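Long-range contacts in PrgZ (Enterococcus faecalis, PDB 4FAJ), which binds a peptide pheromone outside the cell as a membrane-anchored substrate-binding receptor and probably takes part in peptide uptake: residues L315-M320 and V366-M371; G359-V364 and I530-T535; W469-A474 and H549-K554. One frame throughout, in Å; residues are numbered along the deposited sequence.

Contact 1: L315-M320 and V366-M371; sequences LMANTM and VVPKEM. With ZN (zinc ion), chain H.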
loop_
_atom_site.group_PDB
_atom_site.type_symbol
_atom_site.label_atom_id
_atom_site.label_comp_id
_atom_site.label_asym_id
_atom_site.label_seq_id
_atom_site.Cartn_x
_atom_site.Cartn_y
_atom_site.Cartn_z
ATOM N N LEU A 315 6.759 -4.398 -13.154
ATOM C CA LEU A 315 5.659 -5.128 -12.519
ATOM C C LEU A 315 5.731 -4.950 -11.014
ATOM O O LEU A 315 6.798 -5.105 -10.425
ATOM C CB LEU A 315 5.720 -6.624 -12.862
ATOM C CG LEU A 315 4.546 -7.485 -12.389
ATOM C CD1 LEU A 315 3.266 -7.075 -13.119
ATOM C CD2 LEU A 315 4.842 -8.975 -12.612
ATOM N N MET A 316 4.598 -4.606 -10.405
ATOM C CA MET A 316 4.526 -4.327 -8.971
ATOM C C MET A 316 3.837 -5.466 -8.210
ATOM O O MET A 316 3.022 -6.183 -8.778
ATOM C CB MET A 316 3.735 -3.058 -8.734
ATOM C CG MET A 316 4.289 -1.815 -9.401
ATOM S SD MET A 316 5.725 -1.167 -8.521
ATOM C CE MET A 316 7.016 -1.552 -9.684
ATOM N N ALA A 317 4.155 -5.596 -6.916
ATOM C CA ALA A 317 3.492 -6.567 -6.019
ATOM C C ALA A 317 2.186 -5.959 -5.506
ATOM O O ALA A 317 2.014 -5.697 -4.308
ATOM C CB ALA A 317 4.425 -6.956 -4.852
ATOM N N ASN A 318 1.253 -5.758 -6.433
ATOM C CA ASN A 318 0.107 -4.882 -6.213
ATOM C C ASN A 318 -1.087 -5.479 -6.962
ATOM O O ASN A 318 -1.058 -5.586 -8.177
ATOM C CB ASN A 318 0.518 -3.485 -6.713
ATOM C CG ASN A 318 -0.576 -2.409 -6.632
ATOM O OD1 ASN A 318 -0.377 -1.317 -7.194
ATOM N ND2 ASN A 318 -1.686 -2.665 -5.925
ATOM N N THR A 319 -2.108 -5.908 -6.218
ATOM C CA THR A 319 -3.325 -6.452 -6.801
ATOM C C THR A 319 -4.448 -5.412 -6.665
ATOM O O THR A 319 -4.667 -4.875 -5.576
ATOM C CB THR A 319 -3.746 -7.749 -6.083
ATOM O OG1 THR A 319 -2.714 -8.744 -6.234
ATOM C CG2 THR A 319 -5.081 -8.292 -6.654
ATOM N N MET A 320 -5.142 -5.132 -7.763
ATOM C CA MET A 320 -6.375 -4.331 -7.705
ATOM C C MET A 320 -7.584 -5.277 -7.569
ATOM O O MET A 320 -7.693 -6.276 -8.294
ATOM C CB MET A 320 -6.527 -3.442 -8.948
ATOM C CG MET A 320 -5.542 -2.295 -9.036
ATOM S SD MET A 320 -5.641 -1.100 -7.673
ATOM C CE MET A 320 -7.355 -0.567 -7.770
ATOM N N VAL A 366 -5.438 -13.800 -5.050
ATOM C CA VAL A 366 -5.320 -12.582 -4.242
ATOM C C VAL A 366 -3.867 -12.087 -4.259
ATOM O O VAL A 366 -3.614 -10.887 -4.407
ATOM C CB VAL A 366 -5.792 -12.848 -2.796
ATOM C CG1 VAL A 366 -5.446 -11.719 -1.858
ATOM C CG2 VAL A 366 -7.317 -13.148 -2.776
ATOM N N VAL A 367 -2.929 -13.017 -4.103
ATOM C CA VAL A 367 -1.509 -12.689 -3.992
ATOM C C VAL A 367 -0.929 -12.547 -5.392
ATOM O O VAL A 367 -1.214 -13.381 -6.256
ATOM C CB VAL A 367 -0.722 -13.771 -3.216
ATOM C CG1 VAL A 367 0.760 -13.443 -3.186
ATOM C CG2 VAL A 367 -1.257 -13.901 -1.796
ATOM N N PRO A 368 -0.158 -11.468 -5.636
ATOM C CA PRO A 368 0.458 -11.270 -6.946
ATOM C C PRO A 368 1.675 -12.157 -7.226
ATOM O O PRO A 368 2.274 -12.691 -6.313
ATOM C CB PRO A 368 0.883 -9.806 -6.915
ATOM C CG PRO A 368 1.082 -9.480 -5.467
ATOM C CD PRO A 368 0.109 -10.335 -4.718
ATOM N N LYS A 369 2.021 -12.287 -8.508
ATOM C CA LYS A 369 3.190 -13.062 -8.931
ATOM C C LYS A 369 4.479 -12.276 -8.722
ATOM O O LYS A 369 4.461 -11.035 -8.629
ATOM C CB LYS A 369 3.062 -13.449 -10.412
ATOM C CG LYS A 369 1.944 -14.417 -10.688
ATOM C CD LYS A 369 1.494 -14.419 -12.155
ATOM C CE LYS A 369 2.036 -15.565 -12.946
ATOM N NZ LYS A 369 1.258 -15.687 -14.240
ATOM N N GLU A 370 5.586 -13.018 -8.657
ATOM C CA GLU A 370 6.954 -12.477 -8.581
ATOM C C GLU A 370 7.246 -11.724 -7.287
ATOM O O GLU A 370 8.161 -10.916 -7.243
ATOM C CB GLU A 370 7.289 -11.546 -9.768
ATOM C CG GLU A 370 6.790 -11.982 -11.124
ATOM C CD GLU A 370 7.257 -13.350 -11.520
ATOM O OE1 GLU A 370 8.356 -13.778 -11.078
ATOM O OE2 GLU A 370 6.524 -14.001 -12.302
ATOM N N MET A 371 6.470 -11.977 -6.243
ATOM C CA MET A 371 6.629 -11.274 -4.981
ATOM C C MET A 371 7.324 -12.176 -3.977
ATOM O O MET A 371 8.362 -11.812 -3.423
ATOM C CB MET A 371 5.258 -10.849 -4.441
ATOM C CG MET A 371 5.258 -10.138 -3.096
ATOM S SD MET A 371 3.599 -10.117 -2.368
ATOM C CE MET A 371 3.530 -11.720 -1.562
HETATM ZN ZN ZN H . 7.500 -15.919 -12.464
#
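The flat A317-N318 peptide has the pyrrolidine ring of P368 over one face, CG of P368 standing 3.7 Å from C of A317 almost straight above the plane. At the edge of that peptide, A317 O accepts a backbone bond from A471. The P368 ring reaches T319 with its CD edge, 3.6 Å from T319 OG1, and Q532 and F479 pack on it from outside the pair. T319 OG1 lies beside its own backbone N (chi1 -62°) and donates to V366 O at 3.0 Å, approaching from above the carbonyl plane. A317 is the centre of an inverse gamma turn that puts a corner into strand 311-324 of this family 5 solute-binding fold; just past it, N318 ND2 bonds to a polar side chain of the bound peptide. A317 CB meets M371 CG at 3.7 Å, the M371 chain leaving with CG anti to its backbone N (chi1 178°) and running past the methyl with SD. Nearer the surface, L315 CD2 touches E370 CG at 3.9 Å, the two side chains crossing at about a right angle. The E370 chain bends at chi2, and its OE2 binds a zinc ion at 2.2 Å.

Contact 2: G359-V364 and I530-T535; sequences GSVASV and IFQVGT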
loop_
_atom_site.group_PDB
_atom_site.type_symbol
_atom_site.label_atom_id
_atom_site.label_comp_id
_atom_site.label_asym_id
_atom_site.label_seq_id
_atom_site.Cartn_x
_atom_site.Cartn_y
_atom_site.Cartn_z
ATOM N N GLY A 359 1.974 -3.604 -19.451
ATOM C CA GLY A 359 2.749 -4.520 -18.636
ATOM C C GLY A 359 2.034 -4.994 -17.384
ATOM O O GLY A 359 2.566 -5.815 -16.644
ATOM N N SER A 360 0.823 -4.507 -17.144
ATOM C CA SER A 360 -0.023 -5.084 -16.100
ATOM C C SER A 360 -0.423 -6.487 -16.548
ATOM O O SER A 360 -0.401 -6.780 -17.751
ATOM C CB SER A 360 -1.270 -4.236 -15.869
ATOM O OG SER A 360 -0.930 -2.933 -15.405
ATOM N N VAL A 361 -0.776 -7.358 -15.598
ATOM C CA VAL A 361 -1.174 -8.727 -15.946
ATOM C C VAL A 361 -2.405 -9.181 -15.155
ATOM O O VAL A 361 -2.659 -8.696 -14.056
ATOM C CB VAL A 361 -0.013 -9.722 -15.745
ATOM C CG1 VAL A 361 1.202 -9.321 -16.605
ATOM C CG2 VAL A 361 0.372 -9.807 -14.281
ATOM N N ALA A 362 -3.170 -10.098 -15.737
ATOM C CA ALA A 362 -4.323 -10.689 -15.064
ATOM C C ALA A 362 -3.925 -11.287 -13.721
ATOM O O ALA A 362 -2.843 -11.894 -13.593
ATOM C CB ALA A 362 -4.964 -11.769 -15.943
ATOM N N SER A 363 -4.795 -11.113 -12.723
ATOM C CA SER A 363 -4.616 -11.755 -11.420
ATOM C C SER A 363 -4.871 -13.252 -11.555
ATOM O O SER A 363 -5.774 -13.661 -12.287
ATOM C CB SER A 363 -5.603 -11.192 -10.384
ATOM O OG SER A 363 -5.308 -9.855 -10.000
ATOM N N VAL A 364 -4.072 -14.059 -10.857
ATOM C CA VAL A 364 -4.323 -15.504 -10.738
ATOM C C VAL A 364 -4.851 -15.864 -9.352
ATOM O O VAL A 364 -5.243 -16.993 -9.103
ATOM C CB VAL A 364 -3.054 -16.332 -11.004
ATOM C CG1 VAL A 364 -2.611 -16.185 -12.470
ATOM C CG2 VAL A 364 -1.927 -15.958 -10.028
ATOM N N ILE A 530 -8.594 -8.716 -9.645
ATOM C CA ILE A 530 -8.805 -8.321 -11.021
ATOM C C ILE A 530 -7.499 -8.400 -11.783
ATOM O O ILE A 530 -7.344 -9.260 -12.639
ATOM C CB ILE A 530 -9.400 -6.903 -11.145
ATOM C CG1 ILE A 530 -10.645 -6.754 -10.259
ATOM C CG2 ILE A 530 -9.791 -6.635 -12.612
ATOM C CD1 ILE A 530 -11.105 -5.296 -10.103
ATOM N N PHE A 531 -6.567 -7.497 -11.481
ATOM C CA PHE A 531 -5.277 -7.485 -12.163
ATOM C C PHE A 531 -4.124 -7.073 -11.252
ATOM O O PHE A 531 -4.325 -6.469 -10.204
ATOM C CB PHE A 531 -5.325 -6.601 -13.403
ATOM C CG PHE A 531 -5.519 -5.140 -13.119
ATOM C CD1 PHE A 531 -6.789 -4.610 -13.026
ATOM C CD2 PHE A 531 -4.426 -4.281 -12.997
ATOM C CE1 PHE A 531 -6.990 -3.246 -12.778
ATOM C CE2 PHE A 531 -4.616 -2.915 -12.760
ATOM C CZ PHE A 531 -5.900 -2.402 -12.643
ATOM N N GLN A 532 -2.919 -7.454 -11.673
ATOM C CA GLN A 532 -1.676 -7.091 -11.020
ATOM C C GLN A 532 -1.098 -5.923 -11.800
ATOM O O GLN A 532 -0.937 -5.987 -13.032
ATOM C CB GLN A 532 -0.703 -8.273 -11.007
ATOM C CG GLN A 532 0.655 -7.950 -10.377
ATOM C CD GLN A 532 1.567 -9.141 -10.208
ATOM O OE1 GLN A 532 1.190 -10.280 -10.493
ATOM N NE2 GLN A 532 2.795 -8.882 -9.718
ATOM N N VAL A 533 -0.774 -4.869 -11.056
ATOM C CA VAL A 533 -0.416 -3.578 -11.607
ATOM C C VAL A 533 1.002 -3.568 -12.158
ATOM O O VAL A 533 1.958 -3.903 -11.447
ATOM C CB VAL A 533 -0.514 -2.473 -10.526
ATOM C CG1 VAL A 533 -0.008 -1.128 -11.057
ATOM C CG2 VAL A 533 -1.944 -2.343 -10.006
ATOM N N GLY A 534 1.116 -3.174 -13.421
ATOM C CA GLY A 534 2.382 -2.753 -14.015
ATOM C C GLY A 534 2.414 -1.233 -14.117
ATOM O O GLY A 534 1.427 -0.626 -14.531
ATOM N N THR A 535 3.550 -0.638 -13.749
ATOM C CA THR A 535 3.752 0.805 -13.771
ATOM C C THR A 535 4.552 1.171 -15.018
ATOM O O THR A 535 5.738 0.817 -15.118
ATOM C CB THR A 535 4.520 1.275 -12.508
ATOM O OG1 THR A 535 3.761 0.941 -11.334
ATOM C CG2 THR A 535 4.780 2.791 -12.536
HETATM O O HOH W 1 -0.864 -12.115 -11.196
#
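Short strand 361-362 pairs antiparallel with strand 528-539, which carries a classic beta bulge where I530 and F531 both face M320. The hydrogen-bonded pair V361-Q532 is the centre of the pairing. Q532 N donates to V361 O at 2.7 Å, nearly along the C=O axis, and V361 N returns a bond to Q532 O at 2.9 Å in the carbonyl plane. At the bulge the bonding is less regular: S363 N reaches I530 O at 3.2 Å from above the carbonyl plane, and the side chains of A362 and F531 diverge. F531 turns to the bound peptide, meeting one of its aromatic side chains edge-to-face. The more open side belongs to V361 and A362. There V361 CG2 lies alongside Q532 CB at 3.8 Å, and one water donates to both A362 O and Q532 OE1, bridging the strands; Q532 NE2 bonds to M316 O and K369 O. Packing is tightest at the S360 end: G534, lacking a side chain, lets the backbones close to 3.9 Å between its CA and that of S360. S360 OG, also bonded to N358, accepts the N-H of G534 at 2.9 Å, with an angle of 164° at the hydrogen.

Contact 3: W469-A474 and H549-K554; sequences WQADYA and HSIGAK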
loop_
_atom_site.group_PDB
_atom_site.type_symbol
_atom_site.label_atom_id
_atom_site.label_comp_id
_atom_site.label_asym_id
_atom_site.label_seq_id
_atom_site.Cartn_x
_atom_site.Cartn_y
_atom_site.Cartn_z
ATOM N N TRP A 469 -4.129 -3.297 -3.028
ATOM C CA TRP A 469 -3.112 -3.376 -1.990
ATOM C C TRP A 469 -1.784 -3.606 -2.676
ATOM O O TRP A 469 -1.699 -4.447 -3.592
ATOM C CB TRP A 469 -3.417 -4.551 -1.056
ATOM C CG TRP A 469 -2.472 -4.652 0.138
ATOM C CD1 TRP A 469 -1.424 -5.515 0.295
ATOM C CD2 TRP A 469 -2.523 -3.863 1.318
ATOM N NE1 TRP A 469 -0.813 -5.302 1.513
ATOM C CE2 TRP A 469 -1.471 -4.293 2.162
ATOM C CE3 TRP A 469 -3.346 -2.819 1.744
ATOM C CZ2 TRP A 469 -1.233 -3.715 3.408
ATOM C CZ3 TRP A 469 -3.115 -2.251 2.993
ATOM C CH2 TRP A 469 -2.063 -2.693 3.803
ATOM N N GLN A 470 -0.758 -2.856 -2.270
ATOM C CA GLN A 470 0.617 -3.204 -2.616
ATOM C C GLN A 470 1.299 -3.783 -1.383
ATOM O O GLN A 470 1.235 -3.185 -0.310
ATOM C CB GLN A 470 1.420 -2.009 -3.119
ATOM C CG GLN A 470 2.935 -2.312 -3.190
ATOM C CD GLN A 470 3.649 -1.626 -4.313
ATOM O OE1 GLN A 470 3.178 -1.634 -5.449
ATOM N NE2 GLN A 470 4.839 -1.061 -4.019
ATOM N N ALA A 471 1.966 -4.925 -1.551
ATOM C CA ALA A 471 2.655 -5.571 -0.444
ATOM C C ALA A 471 3.596 -4.575 0.207
ATOM O O ALA A 471 4.243 -3.801 -0.489
ATOM C CB ALA A 471 3.454 -6.766 -0.922
ATOM N N ASP A 472 3.649 -4.602 1.533
ATOM C CA ASP A 472 4.590 -3.789 2.298
ATOM C C ASP A 472 5.908 -4.546 2.465
ATOM O O ASP A 472 6.954 -3.930 2.634
ATOM C CB ASP A 472 4.010 -3.448 3.681
ATOM C CG ASP A 472 2.818 -2.520 3.618
ATOM O OD1 ASP A 472 2.797 -1.587 2.771
ATOM O OD2 ASP A 472 1.882 -2.727 4.426
ATOM N N TYR A 473 5.845 -5.878 2.439
ATOM C CA TYR A 473 7.035 -6.748 2.512
ATOM C C TYR A 473 6.791 -8.057 1.727
ATOM O O TYR A 473 5.640 -8.395 1.438
ATOM C CB TYR A 473 7.424 -7.036 3.975
ATOM C CG TYR A 473 6.284 -7.523 4.856
ATOM C CD1 TYR A 473 5.348 -6.632 5.384
ATOM C CD2 TYR A 473 6.143 -8.874 5.153
ATOM C CE1 TYR A 473 4.298 -7.082 6.170
ATOM C CE2 TYR A 473 5.105 -9.332 5.964
ATOM C CZ TYR A 473 4.192 -8.445 6.464
ATOM O OH TYR A 473 3.150 -8.919 7.246
ATOM N N ALA A 474 7.861 -8.775 1.375
ATOM C CA ALA A 474 7.767 -9.930 0.450
ATOM C C ALA A 474 7.316 -11.232 1.114
ATOM O O ALA A 474 8.058 -12.212 1.143
ATOM C CB ALA A 474 9.112 -10.159 -0.277
ATOM N N HIS A 549 10.855 0.370 -6.103
ATOM C CA HIS A 549 10.594 -0.863 -5.365
ATOM C C HIS A 549 9.250 -1.466 -5.784
ATOM O O HIS A 549 8.247 -0.744 -5.870
ATOM C CB HIS A 549 10.570 -0.585 -3.857
ATOM C CG HIS A 549 11.853 -0.032 -3.314
ATOM N ND1 HIS A 549 12.988 -0.798 -3.165
ATOM C CD2 HIS A 549 12.167 1.200 -2.847
ATOM C CE1 HIS A 549 13.957 -0.055 -2.658
ATOM N NE2 HIS A 549 13.485 1.159 -2.448
ATOM N N SER A 550 9.217 -2.777 -6.025
ATOM C CA SER A 550 7.950 -3.482 -6.304
ATOM C C SER A 550 7.131 -3.775 -5.021
ATOM O O SER A 550 5.950 -4.150 -5.097
ATOM C CB SER A 550 8.218 -4.771 -7.060
ATOM O OG SER A 550 9.099 -5.598 -6.325
ATOM N N ILE A 551 7.768 -3.617 -3.862
ATOM C CA ILE A 551 7.106 -3.694 -2.556
ATOM C C ILE A 551 7.410 -2.435 -1.721
ATOM O O ILE A 551 8.443 -1.788 -1.910
ATOM C CB ILE A 551 7.536 -4.947 -1.732
ATOM C CG1 ILE A 551 9.012 -4.875 -1.323
ATOM C CG2 ILE A 551 7.277 -6.234 -2.492
ATOM C CD1 ILE A 551 9.462 -6.054 -0.445
ATOM N N GLY A 552 6.518 -2.108 -0.796
ATOM C CA GLY A 552 6.701 -0.969 0.101
ATOM C C GLY A 552 6.592 0.358 -0.626
ATOM O O GLY A 552 5.931 0.460 -1.665
ATOM N N ALA A 553 7.248 1.378 -0.082
ATOM C CA ALA A 553 7.220 2.711 -0.678
ATOM C C ALA A 553 7.904 2.634 -2.045
ATOM O O ALA A 553 9.029 2.180 -2.134
ATOM C CB ALA A 553 7.923 3.706 0.228
ATOM N N LYS A 554 7.223 3.075 -3.097
ATOM C CA LYS A 554 7.636 2.788 -4.472
ATOM C C LYS A 554 8.949 3.447 -4.905
ATOM O O LYS A 554 9.729 2.833 -5.648
ATOM C CB LYS A 554 6.537 3.184 -5.459
ATOM C CG LYS A 554 6.801 2.726 -6.895
ATOM C CD LYS A 554 5.665 3.112 -7.836
ATOM C CE LYS A 554 4.421 2.270 -7.643
ATOM N NZ LYS A 554 3.523 2.324 -8.866
HETATM O O HOH W 2 2.200 0.050 -7.223
#
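CG of Q470 stands anti to its backbone N (chi1 168°) and the chain then bends at chi2, laying the carboxamide against the loop 549-554. I551 takes the crowded position, with CG1 between its backbone N and carbonyl carbon (chi1 66°); from there the chain extends so that CD1 reaches 3.6 Å from A474 N, while CG2 rests on A471 CB at 4.2 Å. Between these side chains the backbones join directly: G552 N donates to A471 O at 2.9 Å in the carbonyl plane, almost straight at 175°. H549 N to K554 O, at 2.7 Å, closes the loop on itself. The 469-474 segment is the end of strand 464-470 and the turn after it, part of the peptide-binding groove: W469 extends the sheet antiparallel onto a strand of the bound peptide, and D472 OD1 bonds to the peptide backbone. Q470 NE2 gives a weak bond to G552 O at 3.0 Å. On the other side of the carboxamide, a water donates to Q470 OE1 at 2.6 Å and weakly accepts from K554 NZ, which also bonds to T535. NE2 on a carbonyl and OE1 accepting from the water are consistent with one orientation of the amide.

From the N terminus, strand 311-324 comes first, and contact 1 closes the loop that leads through helices 331-334, 336-345 and 348-356 to the segment 366-371. Contact 2 opens before that closure, at 359-364, and ends far along the chain in strand 528-539, so the two cross. Contact 3 begins only at strand 464-470, in series with contact 1, but it opens inside the span of contact 2 and closes beyond it, at 549-554, so these cross as well. All three reach one mixed sheet: strand 311-324 lies between 464-470 and 528-539. Bonds between these strands carry contact 1 to both others, as M320 N to F531 O toward contact 2.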